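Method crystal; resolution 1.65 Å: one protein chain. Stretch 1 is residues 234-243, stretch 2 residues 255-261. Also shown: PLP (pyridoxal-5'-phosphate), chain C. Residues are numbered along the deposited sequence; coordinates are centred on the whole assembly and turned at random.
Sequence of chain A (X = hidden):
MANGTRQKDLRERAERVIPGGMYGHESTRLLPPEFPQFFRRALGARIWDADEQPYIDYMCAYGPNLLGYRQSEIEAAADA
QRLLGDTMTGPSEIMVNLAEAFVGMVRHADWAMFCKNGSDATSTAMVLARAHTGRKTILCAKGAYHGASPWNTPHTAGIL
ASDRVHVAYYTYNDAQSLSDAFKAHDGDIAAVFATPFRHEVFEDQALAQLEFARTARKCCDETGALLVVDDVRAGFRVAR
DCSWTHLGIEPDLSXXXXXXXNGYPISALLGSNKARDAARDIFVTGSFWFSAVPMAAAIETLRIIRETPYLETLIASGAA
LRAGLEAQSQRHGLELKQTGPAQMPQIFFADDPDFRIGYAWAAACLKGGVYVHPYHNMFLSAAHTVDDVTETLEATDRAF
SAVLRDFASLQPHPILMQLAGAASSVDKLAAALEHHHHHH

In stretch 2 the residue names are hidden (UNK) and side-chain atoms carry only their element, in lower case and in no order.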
# COMPACT_ATOMS: atom_id res chain seq x y z
N ALA A 234 0.89 17.82 -1.71
CA ALA A 234 0.49 19.19 -1.30
C ALA A 234 -0.91 19.23 -0.65
O ALA A 234 -1.27 20.24 -0.06
CB ALA A 234 0.53 20.09 -2.51
N GLY A 235 -1.69 18.15 -0.78
CA GLY A 235 -3.05 18.16 -0.33
C GLY A 235 -3.13 18.55 1.15
O GLY A 235 -2.36 18.08 1.97
N PHE A 236 -4.01 19.52 1.42
CA PHE A 236 -4.35 20.06 2.73
C PHE A 236 -3.26 20.94 3.33
O PHE A 236 -3.45 21.44 4.45
CB PHE A 236 -4.75 18.96 3.71
CG PHE A 236 -5.99 18.25 3.25
CD1 PHE A 236 -7.14 18.96 3.01
CD2 PHE A 236 -6.01 16.87 3.08
CE1 PHE A 236 -8.29 18.32 2.60
CE2 PHE A 236 -7.17 16.23 2.69
CZ PHE A 236 -8.30 16.95 2.45
N ARG A 237 -2.17 21.20 2.61
CA ARG A 237 -1.24 22.25 3.03
C ARG A 237 -1.36 23.48 2.09
O ARG A 237 -0.79 24.53 2.38
CB ARG A 237 0.19 21.71 3.14
CG ARG A 237 0.51 20.99 4.44
CD ARG A 237 1.99 20.67 4.49
NE ARG A 237 2.36 19.95 5.68
CZ ARG A 237 2.32 18.62 5.80
NH1 ARG A 237 1.82 17.90 4.81
NH2 ARG A 237 2.79 18.04 6.90
N VAL A 238 -2.11 23.37 1.00
CA VAL A 238 -2.38 24.51 0.11
C VAL A 238 -3.78 25.07 0.42
O VAL A 238 -3.97 26.27 0.47
CB VAL A 238 -2.22 24.12 -1.37
CG1 VAL A 238 -2.69 25.23 -2.31
CG2 VAL A 238 -0.78 23.74 -1.68
N ALA A 239 -4.76 24.19 0.63
CA ALA A 239 -6.13 24.57 0.82
C ALA A 239 -6.87 23.41 1.51
O ALA A 239 -6.27 22.34 1.69
CB ALA A 239 -6.75 24.88 -0.53
N ARG A 240 -8.15 23.65 1.86
CA ARG A 240 -9.04 22.63 2.48
C ARG A 240 -9.78 21.85 1.38
O ARG A 240 -10.71 21.06 1.63
CB ARG A 240 -10.00 23.31 3.47
CG ARG A 240 -9.31 23.84 4.73
CD ARG A 240 -10.23 24.61 5.65
NE ARG A 240 -9.61 24.91 6.95
CZ ARG A 240 -8.81 25.95 7.19
NH1 ARG A 240 -8.56 26.81 6.22
NH2 ARG A 240 -8.21 26.09 8.36
N ASP A 241 -9.34 22.03 0.15
CA ASP A 241 -9.84 21.41 -1.05
C ASP A 241 -8.62 21.16 -1.95
O ASP A 241 -7.47 21.37 -1.53
CB ASP A 241 -10.96 22.30 -1.61
CG ASP A 241 -11.90 21.67 -2.64
OD1 ASP A 241 -11.54 20.65 -3.26
OD2 ASP A 241 -12.99 22.20 -2.80
N CYS A 242 -8.87 20.65 -3.15
CA CYS A 242 -7.85 20.42 -4.13
C CYS A 242 -6.99 21.69 -4.23
O CYS A 242 -7.53 22.80 -4.20
CB CYS A 242 -8.47 20.08 -5.47
SG CYS A 242 -7.27 19.77 -6.79
N SER A 243 -5.67 21.51 -4.34
CA SER A 243 -4.73 22.60 -4.28
C SER A 243 -4.87 23.56 -5.47
O SER A 243 -4.21 24.58 -5.44
CB SER A 243 -3.34 22.05 -4.21
OG SER A 243 -3.16 21.24 -3.05
N UNK A 255 -5.81 12.83 -6.67
CA UNK A 255 -5.16 11.82 -5.90
C UNK A 255 -4.67 12.43 -4.59
O UNK A 255 -4.07 13.54 -4.57
c UNK A 255 -3.96 11.25 -6.65
s UNK A 255 -4.36 10.54 -8.27
N UNK A 256 -4.91 11.70 -3.50
CA UNK A 256 -4.65 12.17 -2.14
C UNK A 256 -3.96 11.07 -1.36
O UNK A 256 -4.13 9.87 -1.64
n UNK A 256 -8.08 14.72 -3.52
c UNK A 256 -7.53 13.51 -3.20
c UNK A 256 -7.66 15.65 -2.62
c UNK A 256 -5.95 12.55 -1.44
c UNK A 256 -6.79 15.00 -1.71
c UNK A 256 -6.21 15.75 -0.68
c UNK A 256 -6.51 17.09 -0.59
c UNK A 256 -7.35 17.70 -1.50
c UNK A 256 -7.97 17.00 -2.51
c UNK A 256 -6.71 13.64 -2.12
N UNK A 257 -3.14 11.49 -0.38
CA UNK A 257 -2.47 10.54 0.50
C UNK A 257 -1.65 11.30 1.52
O UNK A 257 -1.99 12.47 1.84
N UNK A 258 -0.65 10.62 2.05
CA UNK A 258 0.31 11.11 3.07
C UNK A 258 -0.38 11.52 4.38
O UNK A 258 -0.18 10.86 5.39
c UNK A 258 3.36 12.54 0.98
c UNK A 258 4.52 11.80 0.32
c UNK A 258 2.30 11.61 1.56
n UNK A 258 4.30 11.41 -1.11
c UNK A 258 1.24 12.19 2.50
N UNK A 259 -1.09 12.64 4.39
CA UNK A 259 -1.36 13.34 5.63
C UNK A 259 -2.84 13.41 5.98
O UNK A 259 -3.14 13.90 7.06
s UNK A 259 -1.77 15.93 4.66
c UNK A 259 -0.78 14.75 5.61
N UNK A 260 -3.76 12.86 5.18
CA UNK A 260 -5.20 13.06 5.52
C UNK A 260 -5.71 12.14 6.65
O UNK A 260 -6.85 12.26 7.07
c UNK A 260 -7.26 10.85 4.08
c UNK A 260 -7.49 9.67 3.40
c UNK A 260 -6.11 13.07 4.29
c UNK A 260 -6.00 10.34 1.68
c UNK A 260 -6.36 11.78 3.58
c UNK A 260 -5.75 11.52 2.36
c UNK A 260 -6.89 9.42 2.18
N UNK A 261 -4.85 11.26 7.16
CA UNK A 261 -5.10 10.55 8.45
C UNK A 261 -3.91 10.77 9.41
O UNK A 261 -3.69 9.98 10.31
c UNK A 261 -5.36 9.08 8.18
N1 PLP C . 2.54 11.51 -5.85
C2 PLP C . 3.23 12.51 -5.25
C2A PLP C . 3.12 13.94 -5.73
C3 PLP C . 4.02 12.21 -4.06
O3 PLP C . 4.70 13.18 -3.42
C4 PLP C . 4.07 10.82 -3.56
C4A PLP C . 4.87 10.55 -2.34
C5 PLP C . 3.32 9.80 -4.36
C6 PLP C . 2.58 10.22 -5.45
C5A PLP C . 3.29 8.32 -3.98
O4P PLP C . 2.79 8.12 -2.63
P PLP C . 3.38 6.82 -1.89
O1P PLP C . 4.80 7.05 -1.62
O2P PLP C . 3.21 5.71 -2.88
O3P PLP C . 2.50 6.78 -0.66

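Position 255 carries two side-chain atoms, one carbon followed by one sulfur. A single carbon ending in sulfur is a cysteine, so this is Cys 255. It lies on a strand that enters from earlier in the chain. Its side chain is out of reach of stretch 1.

Position 256 has ten side-chain atoms: one carbon, then fused five- and six-membered rings holding eight carbons and one nitrogen. The far end of the six-membered ring reaches stretch 1 at several points, close to the CA of Gly 235, the ring of Phe 236 and the backbone of Asp 241 and Cys 242. An indole is the side chain of tryptophan, so this is Trp 256. Its CZ3 lies 3.6 Å from Gly 235 CA and 3.5 Å from Phe 236 CE2, over one face of the phenylalanine ring. Its CH2 lies 3.7 Å from Asp 241 O and 3.7 Å from Cys 242 N, both at the edge of the indole.

Position 257 has no side-chain atoms. It is Gly 257, and it makes no contact with stretch 1. Its O accepts a hydrogen bond from the backbone N of position 259, with N and O 2.7 Å apart.

Position 258 has four carbons in a row ending in nitrogen. The nitrogen lies 1.6 Å from C4A of PLP, a covalent bond. The unbranched chain and terminal nitrogen identify Lys 258. Its CA-to-CB bond points toward stretch 1, but the end of the side chain leads away to the cofactor. The bonded atom is NZ.

Position 259 again has one carbon and one sulfur. Here the sulfur meets Gly 235, Phe 236 and Arg 237. This is Cys 259, with chi1 in the p well. Its SG is 3.5 Å from Gly 235 O, 4.4 Å from Phe 236 CB and 4.1 Å from Arg 237 NH1.

Position 260 has one carbon and a ring of six carbons, with no further atom on the ring. Its CB lies 3.7 Å from Phe 236 CE2. The bare ring identifies Phe 260. The ring itself leads away from stretch 1.

Position 261 has a single side-chain carbon and is Ala 261. It is out of reach of stretch 1.

The contact is one of packing, with no hydrogen bond between the stretches. Trp 256 has the largest covered area. Its six-membered ring and the Phe 236 ring form an oblique aromatic pair, with centroids 4.6 Å apart and planes at 37°. Gly 235 leaves room for the indole: an ideal CB there would lie 2.7 Å from Trp 256 CE3, a clash. Phe 236 also touches Cys 259 and Phe 260, so it joins three residues of stretch 2. On stretch 1, Cys 242 N donates to Asp 241 OD1 at 2.7 Å, close to the indole edge. Lys 258 takes no part and holds PLP instead.

Stretch 2, residues 255-261: CWGKCFA
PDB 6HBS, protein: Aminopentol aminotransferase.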